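Local coordinates for protein glucose-6-phosphate isomerase (Plasmodium falciparum, PDB 3QKI) that probably interconverts alpha-D-glucose 6-phosphate and beta-D-fructose 6-phosphate in the second step of glycolysis, at residues Val157-Thr160 and Cys161-Lys165; Ser535-Val538 and Ala539-Phe542; Lys562-Arg565 and Asn566-Asp570. One frame throughout, in Å; residues are numbered along the deposited sequence.

Interaction 1 of 3, residues Val157-Thr160 and Cys161-Lys165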
ATOM      1  N   VAL A 157      14.296  35.448  -3.737  1.00 18.36           N
ATOM      2  CA  VAL A 157      15.416  35.983  -4.519  1.00 17.67           C
ATOM      3  C   VAL A 157      15.253  35.442  -5.949  1.00 23.21           C
ATOM      4  O   VAL A 157      15.349  36.207  -6.909  1.00 22.99           O
ATOM      5  CB  VAL A 157      16.803  35.673  -3.885  1.00 20.05           C
ATOM      6  CG1 VAL A 157      17.944  35.884  -4.880  1.00 20.30           C
ATOM      7  CG2 VAL A 157      17.034  36.528  -2.648  1.00 19.39           C
ATOM      8  N   ILE A 158      14.943  34.131  -6.074  1.00 19.84           N
ATOM      9  CA  ILE A 158      14.654  33.470  -7.346  1.00 19.74           C
ATOM     10  C   ILE A 158      13.149  33.475  -7.502  1.00 22.66           C
ATOM     11  O   ILE A 158      12.438  32.961  -6.632  1.00 22.69           O
ATOM     12  CB  ILE A 158      15.296  32.066  -7.499  1.00 22.88           C
ATOM     13  CG1 ILE A 158      16.843  32.196  -7.584  1.00 23.21           C
ATOM     14  CG2 ILE A 158      14.743  31.379  -8.764  1.00 24.48           C
ATOM     15  CD1 ILE A 158      17.620  30.886  -7.511  1.00 30.15           C
ATOM     16  N   LYS A 159      12.661  34.078  -8.583  1.00 19.77           N
ATOM     17  CA  LYS A 159      11.225  34.239  -8.802  1.00 20.15           C
ATOM     18  C   LYS A 159      10.741  33.566 -10.062  1.00 20.11           C
ATOM     19  O   LYS A 159      11.538  33.158 -10.893  1.00 18.41           O
ATOM     20  CB  LYS A 159      10.861  35.750  -8.847  1.00 24.52           C
ATOM     21  CG  LYS A 159      11.208  36.538  -7.569  1.00 39.22           C
ATOM     22  CD  LYS A 159      10.800  38.008  -7.680  1.00 45.22           C
ATOM     23  CE  LYS A 159      11.444  38.940  -6.672  1.00 52.99           C
ATOM     24  NZ  LYS A 159      12.912  39.105  -6.881  1.00 51.25           N
ATOM     25  N   THR A 160       9.411  33.496 -10.219  1.00 17.78           N
ATOM     26  CA  THR A 160       8.731  32.921 -11.378  1.00 17.80           C
ATOM     27  C   THR A 160       8.900  33.895 -12.551  1.00 23.76           C
ATOM     28  O   THR A 160       9.461  34.983 -12.365  1.00 21.84           O
ATOM     29  CB  THR A 160       7.238  32.744 -11.071  1.00 20.71           C
ATOM     30  OG1 THR A 160       6.632  34.028 -10.942  1.00 21.37           O
ATOM     31  CG2 THR A 160       6.961  31.871  -9.809  1.00 15.73           C
ATOM     32  N   CYS A 161       8.366  33.543 -13.721  1.00 22.67           N
ATOM     33  CA  CYS A 161       8.420  34.404 -14.901  1.00 24.36           C
ATOM     34  C   CYS A 161       7.536  35.656 -14.710  1.00 30.88           C
ATOM     35  O   CYS A 161       7.757  36.664 -15.394  1.00 32.58           O
ATOM     36  CB  CYS A 161       8.009  33.624 -16.139  1.00 25.12           C
ATOM     37  SG  CYS A 161       6.338  32.958 -16.044  1.00 29.43           S
ATOM     38  N   LYS A 162       6.551  35.598 -13.775  1.00 25.61           N
ATOM     39  CA  LYS A 162       5.693  36.735 -13.458  1.00 25.31           C
ATOM     40  C   LYS A 162       6.220  37.528 -12.247  1.00 27.87           C
ATOM     41  O   LYS A 162       5.473  38.294 -11.657  1.00 27.66           O
ATOM     42  CB  LYS A 162       4.194  36.329 -13.335  1.00 27.99           C
ATOM     43  CG  LYS A 162       3.866  35.368 -12.198  1.00 48.78           C
ATOM     44  CD  LYS A 162       2.351  35.271 -11.929  1.00 59.00           C
ATOM     45  CE  LYS A 162       2.017  34.368 -10.759  1.00 62.61           C
ATOM     46  NZ  LYS A 162       0.560  34.073 -10.660  1.00 70.87           N
ATOM     47  N   ASN A 163       7.524  37.343 -11.903  1.00 25.37           N
ATOM     48  CA  ASN A 163       8.227  37.972 -10.783  0.50 25.15           C
ATOM     49  C   ASN A 163       7.505  37.806  -9.431  1.00 29.94           C
ATOM     50  O   ASN A 163       7.446  38.713  -8.591  1.00 31.20           O
ATOM     51  CB  ASN A 163       8.692  39.408 -11.111  0.50 24.60           C
ATOM     52  CG  ASN A 163       9.684  39.476 -12.260  0.50 29.89           C
ATOM     53  OD1 ASN A 163       9.355  39.910 -13.361  0.50 28.48           O
ATOM     54  ND2 ASN A 163      10.918  39.027 -12.046  0.50 14.40           N
ATOM     55  N   THR A 164       6.982  36.607  -9.210  1.00 24.55           N
ATOM     56  CA  THR A 164       6.311  36.251  -7.964  1.00 23.88           C
ATOM     57  C   THR A 164       7.039  35.042  -7.356  1.00 24.78           C
ATOM     58  O   THR A 164       7.910  34.455  -7.996  1.00 23.57           O
ATOM     59  CB  THR A 164       4.837  35.936  -8.225  1.00 29.55           C
ATOM     60  OG1 THR A 164       4.781  34.813  -9.100  1.00 28.08           O
ATOM     61  CG2 THR A 164       4.057  37.140  -8.814  1.00 24.97           C
ATOM     62  N   LYS A 165       6.688  34.678  -6.133  1.00 20.23           N
ATOM     63  CA  LYS A 165       7.281  33.529  -5.487  1.00 19.98           C
ATOM     64  C   LYS A 165       6.661  32.249  -6.024  1.00 23.17           C
ATOM     65  O   LYS A 165       5.459  32.222  -6.303  1.00 22.29           O
ATOM     66  CB  LYS A 165       7.058  33.609  -3.982  1.00 21.44           C
ATOM     67  CG  LYS A 165       8.254  34.230  -3.303  1.00 28.92           C
ATOM     68  CD  LYS A 165       8.137  34.074  -1.860  1.00 30.71           C
ATOM     69  CE  LYS A 165       8.625  32.774  -1.325  1.00 22.16           C
ATOM     70  NZ  LYS A 165       8.477  32.801   0.138  1.00 32.22           N
TER
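Thr160 and Thr164 meet hydroxyl to hydroxyl: Thr160 OG1 lies 2.7 Å from Thr164 OG1, a hydrogen bond in which either oxygen could be the donor. A chi1 near +60° in both (68° and 62°) tucks each OG1 over its own backbone, which turns the two hydroxyls inward to face each other while the side chains cross at a slant. Thr160 OG1 also receives a weak bond from the backbone, with Lys162 N 3.2 Å away and the N-H bent well off line. The one oxygen thus links to Thr164 across the turn and takes an N-H from inside it.

Two backbone bonds complete the turn. Thr160 N gives an almost straight bond to Thr164 O at 2.8 Å, and Asn163 N reaches Thr160 O at 3.1 Å, coming in from well above the carbonyl plane. Together they make the pattern of a type I beta turn, Thr160 to Asn163, followed by a G1-type bulge, with Asn163 in the left-handed backbone region. It lies in the connection from helix 135-154 to strand 168-172 of the parallel sheet.

Van der Waals contacts set carbon atoms against backbone carbonyl oxygens. Thr160 CG2 is 3.3 Å from Thr164 O. Lys159 drapes its aliphatic part over the turn: its CB is 3.3 Å from Thr164 O and its CD 3.5 Å from Asn163 O.

Beyond the loop, Cys161 N is hydrogen-bonded to His281 NE2, against which the Thr160 side chain also packs. Lys165 NZ reaches back to Arg154 O at the end of helix 135-154 and across to Asn216 OD1.

Interaction 2 of 3, residues Ser535-Val538 and Ala539-Phe542; sequences SRIV and AEGF
Ala539 takes up Ser535 O through its backbone N at 2.9 Å, the first of four i to i+4 backbone bonds in this part of helix 523-543, and its CB rests 3.5 Å from the same Ser535 O.

Glu540 comes next and carries the main side-chain contact. While its N bonds to Arg536 O, its carboxylate lies alongside the Arg536 guanidinium, and OE1 takes the N-H of Arg536 NE at 3.1 Å in an i to i+4 salt bridge. The bond is fairly straight at 162°. OE1 sits in the guanidinium plane at its edge, the two flat groups are only 17° apart, and a bend at chi2 (-99°) swings the arginine's NE round to meet it. The opposite ends are held too: Arg536 NH2 forms a salt bridge with Glu444, and Ser364 OG bonds both to that NH2 and to Glu540 OE2, so this buried charge pair is gripped from several directions.

Gly541 N bonds to Ile537 O at 3.0 Å. Phe542 follows with a weak bond from its N to Val538 O at 3.4 Å, and its ring runs beside the valine, with CE2 3.9 Å from Val538 CG1.

Ala539 and Glu540 lie against helix 356-371 and Ile537 against helix 388-400, while Phe542 packs on helix 90-99; Glu444 belongs to strand 443-448 of the mixed sheet.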
ATOM      1  N   SER A 535      20.406   0.735   6.633  1.00 12.62           N
ATOM      2  CA  SER A 535      21.427  -0.077   7.307  1.00 12.07           C
ATOM      3  C   SER A 535      20.952  -1.526   7.460  1.00 15.94           C
ATOM      4  O   SER A 535      21.710  -2.439   7.146  1.00 16.39           O
ATOM      5  CB  SER A 535      21.780   0.513   8.665  1.00 13.86           C
ATOM      6  OG  SER A 535      22.237   1.846   8.548  1.00 17.59           O
ATOM      7  N   ARG A 536      19.692  -1.738   7.902  1.00 11.93           N
ATOM      8  CA  ARG A 536      19.116  -3.070   8.067  1.00 11.95           C
ATOM      9  C   ARG A 536      19.161  -3.853   6.769  1.00 15.85           C
ATOM     10  O   ARG A 536      19.553  -5.014   6.792  1.00 14.95           O
ATOM     11  CB  ARG A 536      17.663  -2.973   8.618  1.00 13.98           C
ATOM     12  CG  ARG A 536      16.929  -4.304   8.791  1.00 21.64           C
ATOM     13  CD  ARG A 536      16.015  -4.552   7.604  1.00 28.14           C
ATOM     14  NE  ARG A 536      15.090  -5.677   7.788  1.00 28.66           N
ATOM     15  CZ  ARG A 536      13.905  -5.582   8.389  1.00 30.86           C
ATOM     16  NH1 ARG A 536      13.510  -4.432   8.916  1.00 18.79           N
ATOM     17  NH2 ARG A 536      13.116  -6.641   8.477  1.00 17.86           N
ATOM     18  N   ILE A 537      18.768  -3.217   5.632  1.00 13.49           N
ATOM     19  CA  ILE A 537      18.777  -3.867   4.316  1.00 13.41           C
ATOM     20  C   ILE A 537      20.186  -4.242   3.847  1.00 14.91           C
ATOM     21  O   ILE A 537      20.393  -5.359   3.359  1.00 16.01           O
ATOM     22  CB  ILE A 537      17.921  -3.087   3.288  1.00 16.73           C
ATOM     23  CG1 ILE A 537      16.406  -3.294   3.596  1.00 19.04           C
ATOM     24  CG2 ILE A 537      18.247  -3.433   1.849  1.00 17.25           C
ATOM     25  CD1 ILE A 537      15.919  -4.832   3.836  1.00 31.17           C
ATOM     26  N   VAL A 538      21.155  -3.344   4.055  1.00 10.29           N
ATOM     27  CA  VAL A 538      22.549  -3.592   3.714  1.00 10.59           C
ATOM     28  C   VAL A 538      23.077  -4.796   4.552  1.00 13.27           C
ATOM     29  O   VAL A 538      23.665  -5.711   3.983  1.00 13.16           O
ATOM     30  CB  VAL A 538      23.416  -2.314   3.877  1.00 13.41           C
ATOM     31  CG1 VAL A 538      24.905  -2.643   3.918  1.00 12.16           C
ATOM     32  CG2 VAL A 538      23.106  -1.301   2.780  1.00 13.55           C
ATOM     33  N   ALA A 539      22.800  -4.819   5.868  1.00 11.82           N
ATOM     34  CA  ALA A 539      23.226  -5.907   6.757  1.00 11.91           C
ATOM     35  C   ALA A 539      22.574  -7.211   6.328  1.00 15.26           C
ATOM     36  O   ALA A 539      23.250  -8.236   6.271  1.00 16.03           O
ATOM     37  CB  ALA A 539      22.866  -5.597   8.206  1.00 12.63           C
ATOM     38  N   GLU A 540      21.277  -7.168   5.981  1.00 10.57           N
ATOM     39  CA  GLU A 540      20.545  -8.347   5.598  1.00  9.73           C
ATOM     40  C   GLU A 540      21.024  -8.985   4.284  1.00 14.78           C
ATOM     41  O   GLU A 540      21.041 -10.216   4.179  1.00 13.60           O
ATOM     42  CB  GLU A 540      19.029  -8.103   5.633  1.00 11.20           C
ATOM     43  CG  GLU A 540      18.255  -9.386   5.839  1.00 24.94           C
ATOM     44  CD  GLU A 540      16.789  -9.228   6.171  1.00 43.68           C
ATOM     45  OE1 GLU A 540      16.322  -8.078   6.351  1.00 28.93           O
ATOM     46  OE2 GLU A 540      16.106 -10.272   6.276  1.00 34.51           O
ATOM     47  N   GLY A 541      21.428  -8.161   3.310  1.00 13.37           N
ATOM     48  CA  GLY A 541      21.948  -8.655   2.033  1.00 12.44           C
ATOM     49  C   GLY A 541      23.217  -9.461   2.248  1.00 14.15           C
ATOM     50  O   GLY A 541      23.375 -10.528   1.653  1.00 14.42           O
ATOM     51  N   PHE A 542      24.080  -9.004   3.174  1.00 10.35           N
ATOM     52  CA  PHE A 542      25.311  -9.710   3.544  1.00 10.77           C
ATOM     53  C   PHE A 542      25.029 -11.001   4.305  1.00 17.13           C
ATOM     54  O   PHE A 542      25.677 -12.013   4.031  1.00 17.47           O
ATOM     55  CB  PHE A 542      26.309  -8.813   4.292  1.00 11.45           C
ATOM     56  CG  PHE A 542      26.911  -7.710   3.427  1.00 13.39           C
ATOM     57  CD1 PHE A 542      27.431  -7.993   2.167  1.00 14.20           C
ATOM     58  CD2 PHE A 542      26.991  -6.397   3.896  1.00 15.64           C
ATOM     59  CE1 PHE A 542      28.016  -6.986   1.389  1.00 15.74           C
ATOM     60  CE2 PHE A 542      27.539  -5.381   3.099  1.00 16.75           C
ATOM     61  CZ  PHE A 542      28.042  -5.683   1.848  1.00 15.00           C
TER

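Interaction 3 of 3, residues Lys562-Arg565 and Asn566-Asp570; sequences KEVR and NYFND
Val564 and Phe568 make the main side-chain contact in this part of helix 555-573, a CH-pi interaction between residues four apart. The methyl CG1 of the valine stands over one face of the ring, 3.7 Å from the centroid and 18° off the normal, displaced toward the rim at CZ, which it approaches to 3.5 Å. Val564 CG1 is anti to the backbone N (chi1 179°), an orientation that lets it lie over the ring as the two side chains run side by side.

Hydrogen bonding here is the regular i to i+4 ladder of an alpha helix. Phe568 N to Val564 O is the shortest rung across the contact at 2.8 Å. The others flank it: Asn566 N to Lys562 O and Tyr567 N to Glu563 O before, Asn569 N to Arg565 O after.

A peripheral contact sets Asn566 ND2 4.3 Å from Lys562 CG.

The charged end of Arg565 looks outside the helix, to a salt bridge between its NH1 and Glu467 of the second subunit; Thr470 of that subunit packs on Val564, Arg565 and Phe568. Within the chain, helix 585-595 packs on the side carrying Tyr567 and Phe568, where Leu591 and Leu595 receive both residues and the ring of Tyr594 meets that of Phe568, while the intervening loop brings Tyr581 and Phe583 edge-to-face against Tyr567.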
ATOM      1  N   LYS A 562       9.328  -2.570 -25.213  1.00 21.27           N
ATOM      2  CA  LYS A 562       9.838  -1.833 -26.371  1.00 22.10           C
ATOM      3  C   LYS A 562       9.292  -2.483 -27.663  1.00 24.24           C
ATOM      4  O   LYS A 562       8.895  -1.770 -28.594  1.00 24.01           O
ATOM      5  CB  LYS A 562      11.372  -1.805 -26.317  1.00 25.62           C
ATOM      6  CG  LYS A 562      12.067  -1.102 -27.480  1.00 42.91           C
ATOM      7  CD  LYS A 562      13.298  -0.284 -27.036  1.00 53.79           C
ATOM      8  CE  LYS A 562      14.382  -1.058 -26.303  1.00 60.94           C
ATOM      9  NZ  LYS A 562      14.305  -0.875 -24.825  1.00 58.09           N
ATOM     10  N   GLU A 563       9.216  -3.824 -27.691  1.00 19.44           N
ATOM     11  CA  GLU A 563       8.661  -4.575 -28.826  1.00 18.84           C
ATOM     12  C   GLU A 563       7.151  -4.263 -29.002  1.00 21.55           C
ATOM     13  O   GLU A 563       6.690  -4.078 -30.141  1.00 20.57           O
ATOM     14  CB  GLU A 563       8.892  -6.076 -28.630  1.00 20.34           C
ATOM     15  CG  GLU A 563       8.449  -6.913 -29.824  1.00 35.70           C
ATOM     16  CD  GLU A 563       8.569  -8.422 -29.739  1.00 72.28           C
ATOM     17  OE1 GLU A 563       8.996  -8.942 -28.681  1.00 76.50           O
ATOM     18  OE2 GLU A 563       8.220  -9.088 -30.743  1.00 66.39           O
ATOM     19  N   VAL A 564       6.387  -4.188 -27.867  1.00 17.42           N
ATOM     20  CA  VAL A 564       4.957  -3.852 -27.874  1.00 16.03           C
ATOM     21  C   VAL A 564       4.806  -2.392 -28.343  1.00 19.37           C
ATOM     22  O   VAL A 564       3.929  -2.123 -29.160  1.00 18.62           O
ATOM     23  CB  VAL A 564       4.234  -4.130 -26.521  1.00 18.14           C
ATOM     24  CG1 VAL A 564       2.760  -3.731 -26.597  1.00 17.09           C
ATOM     25  CG2 VAL A 564       4.354  -5.600 -26.119  1.00 17.06           C
ATOM     26  N   ARG A 565       5.688  -1.470 -27.844  1.00 16.84           N
ATOM     27  CA  ARG A 565       5.740  -0.061 -28.255  1.00 17.79           C
ATOM     28  C   ARG A 565       5.812   0.076 -29.789  1.00 21.93           C
ATOM     29  O   ARG A 565       5.018   0.828 -30.349  1.00 21.15           O
ATOM     30  CB  ARG A 565       6.915   0.692 -27.580  1.00 16.34           C
ATOM     31  CG  ARG A 565       6.931   2.190 -27.866  1.00 19.09           C
ATOM     32  CD  ARG A 565       7.707   2.995 -26.836  1.00 28.68           C
ATOM     33  NE  ARG A 565       9.128   2.703 -26.841  1.00 45.85           N
ATOM     34  CZ  ARG A 565       9.918   2.776 -25.777  1.00 55.71           C
ATOM     35  NH1 ARG A 565       9.420   3.118 -24.594  1.00 33.22           N
ATOM     36  NH2 ARG A 565      11.207   2.496 -25.883  1.00 48.71           N
ATOM     37  N   ASN A 566       6.754  -0.655 -30.448  1.00 17.97           N
ATOM     38  CA  ASN A 566       6.934  -0.624 -31.902  1.00 18.17           C
ATOM     39  C   ASN A 566       5.727  -1.155 -32.638  1.00 22.71           C
ATOM     40  O   ASN A 566       5.349  -0.573 -33.665  1.00 20.45           O
ATOM     41  CB  ASN A 566       8.204  -1.344 -32.351  1.00 18.68           C
ATOM     42  CG  ASN A 566       9.432  -0.623 -31.913  1.00 33.82           C
ATOM     43  OD1 ASN A 566       9.524   0.605 -32.010  1.00 42.78           O
ATOM     44  ND2 ASN A 566      10.402  -1.365 -31.427  1.00 27.28           N
ATOM     45  N   TYR A 567       5.090  -2.213 -32.077  1.00 20.58           N
ATOM     46  CA  TYR A 567       3.880  -2.808 -32.618  1.00 21.03           C
ATOM     47  C   TYR A 567       2.721  -1.814 -32.550  1.00 24.25           C
ATOM     48  O   TYR A 567       1.989  -1.673 -33.526  1.00 21.48           O
ATOM     49  CB  TYR A 567       3.528  -4.116 -31.901  1.00 22.67           C
ATOM     50  CG  TYR A 567       2.337  -4.807 -32.528  1.00 23.72           C
ATOM     51  CD1 TYR A 567       2.424  -5.374 -33.800  1.00 25.41           C
ATOM     52  CD2 TYR A 567       1.115  -4.863 -31.869  1.00 24.48           C
ATOM     53  CE1 TYR A 567       1.318  -5.981 -34.399  1.00 26.54           C
ATOM     54  CE2 TYR A 567       0.006  -5.471 -32.455  1.00 26.19           C
ATOM     55  CZ  TYR A 567       0.115  -6.037 -33.717  1.00 34.09           C
ATOM     56  OH  TYR A 567      -0.976  -6.646 -34.286  1.00 39.35           O
ATOM     57  N   PHE A 568       2.566  -1.122 -31.399  1.00 19.56           N
ATOM     58  CA  PHE A 568       1.561  -0.080 -31.217  1.00 18.50           C
ATOM     59  C   PHE A 568       1.802   1.048 -32.231  1.00 21.68           C
ATOM     60  O   PHE A 568       0.860   1.494 -32.892  1.00 18.45           O
ATOM     61  CB  PHE A 568       1.601   0.471 -29.777  1.00 19.07           C
ATOM     62  CG  PHE A 568       0.933  -0.408 -28.741  1.00 18.72           C
ATOM     63  CD1 PHE A 568       0.969  -0.067 -27.397  1.00 17.77           C
ATOM     64  CD2 PHE A 568       0.210  -1.547 -29.123  1.00 20.35           C
ATOM     65  CE1 PHE A 568       0.343  -0.871 -26.445  1.00 18.32           C
ATOM     66  CE2 PHE A 568      -0.408  -2.353 -28.171  1.00 22.53           C
ATOM     67  CZ  PHE A 568      -0.328  -2.015 -26.834  1.00 19.23           C
ATOM     68  N   ASN A 569       3.068   1.477 -32.364  1.00 18.43           N
ATOM     69  CA  ASN A 569       3.431   2.517 -33.322  1.00 19.17           C
ATOM     70  C   ASN A 569       3.023   2.128 -34.772  1.00 25.30           C
ATOM     71  O   ASN A 569       2.314   2.894 -35.423  1.00 25.42           O
ATOM     72  CB  ASN A 569       4.922   2.865 -33.194  1.00 16.56           C
ATOM     73  CG  ASN A 569       5.416   3.881 -34.196  1.00 40.96           C
ATOM     74  OD1 ASN A 569       4.744   4.848 -34.541  1.00 40.22           O
ATOM     75  ND2 ASN A 569       6.622   3.687 -34.670  1.00 35.92           N
ATOM     76  N   ASP A 570       3.404   0.929 -35.240  1.00 23.03           N
ATOM     77  CA  ASP A 570       3.063   0.488 -36.593  1.00 23.46           C
ATOM     78  C   ASP A 570       1.564   0.326 -36.787  1.00 29.49           C
ATOM     79  O   ASP A 570       1.039   0.737 -37.819  1.00 29.85           O
ATOM     80  CB  ASP A 570       3.786  -0.819 -36.961  1.00 24.87           C
ATOM     81  CG  ASP A 570       5.309  -0.820 -36.884  1.00 27.03           C
ATOM     82  OD1 ASP A 570       5.907   0.270 -36.736  1.00 28.17           O
ATOM     83  OD2 ASP A 570       5.899  -1.918 -36.913  1.00 29.22           O
TER

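The three contacts follow one another along the chain without touching, their centres 40 to 45 Å apart. Interactions 1 and 2 lie on opposite sides of the chain's centre, and only interaction 2 is wholly buried. Two of them come near the site for beta-D-fructose 6-phosphate, which is not bound to this chain. In interaction 2 the side chain of Ile537 is about 8 Å from that of Glu398; in interaction 3 the side chain of Lys562 is about 5 Å from that of Lys558, one turn earlier; interaction 1 is remote. Helices 523-543 and 555-573 are consecutive, yet the nearest atoms of interactions 2 and 3 are about 27 Å apart, and interaction 3 alone meets the second subunit.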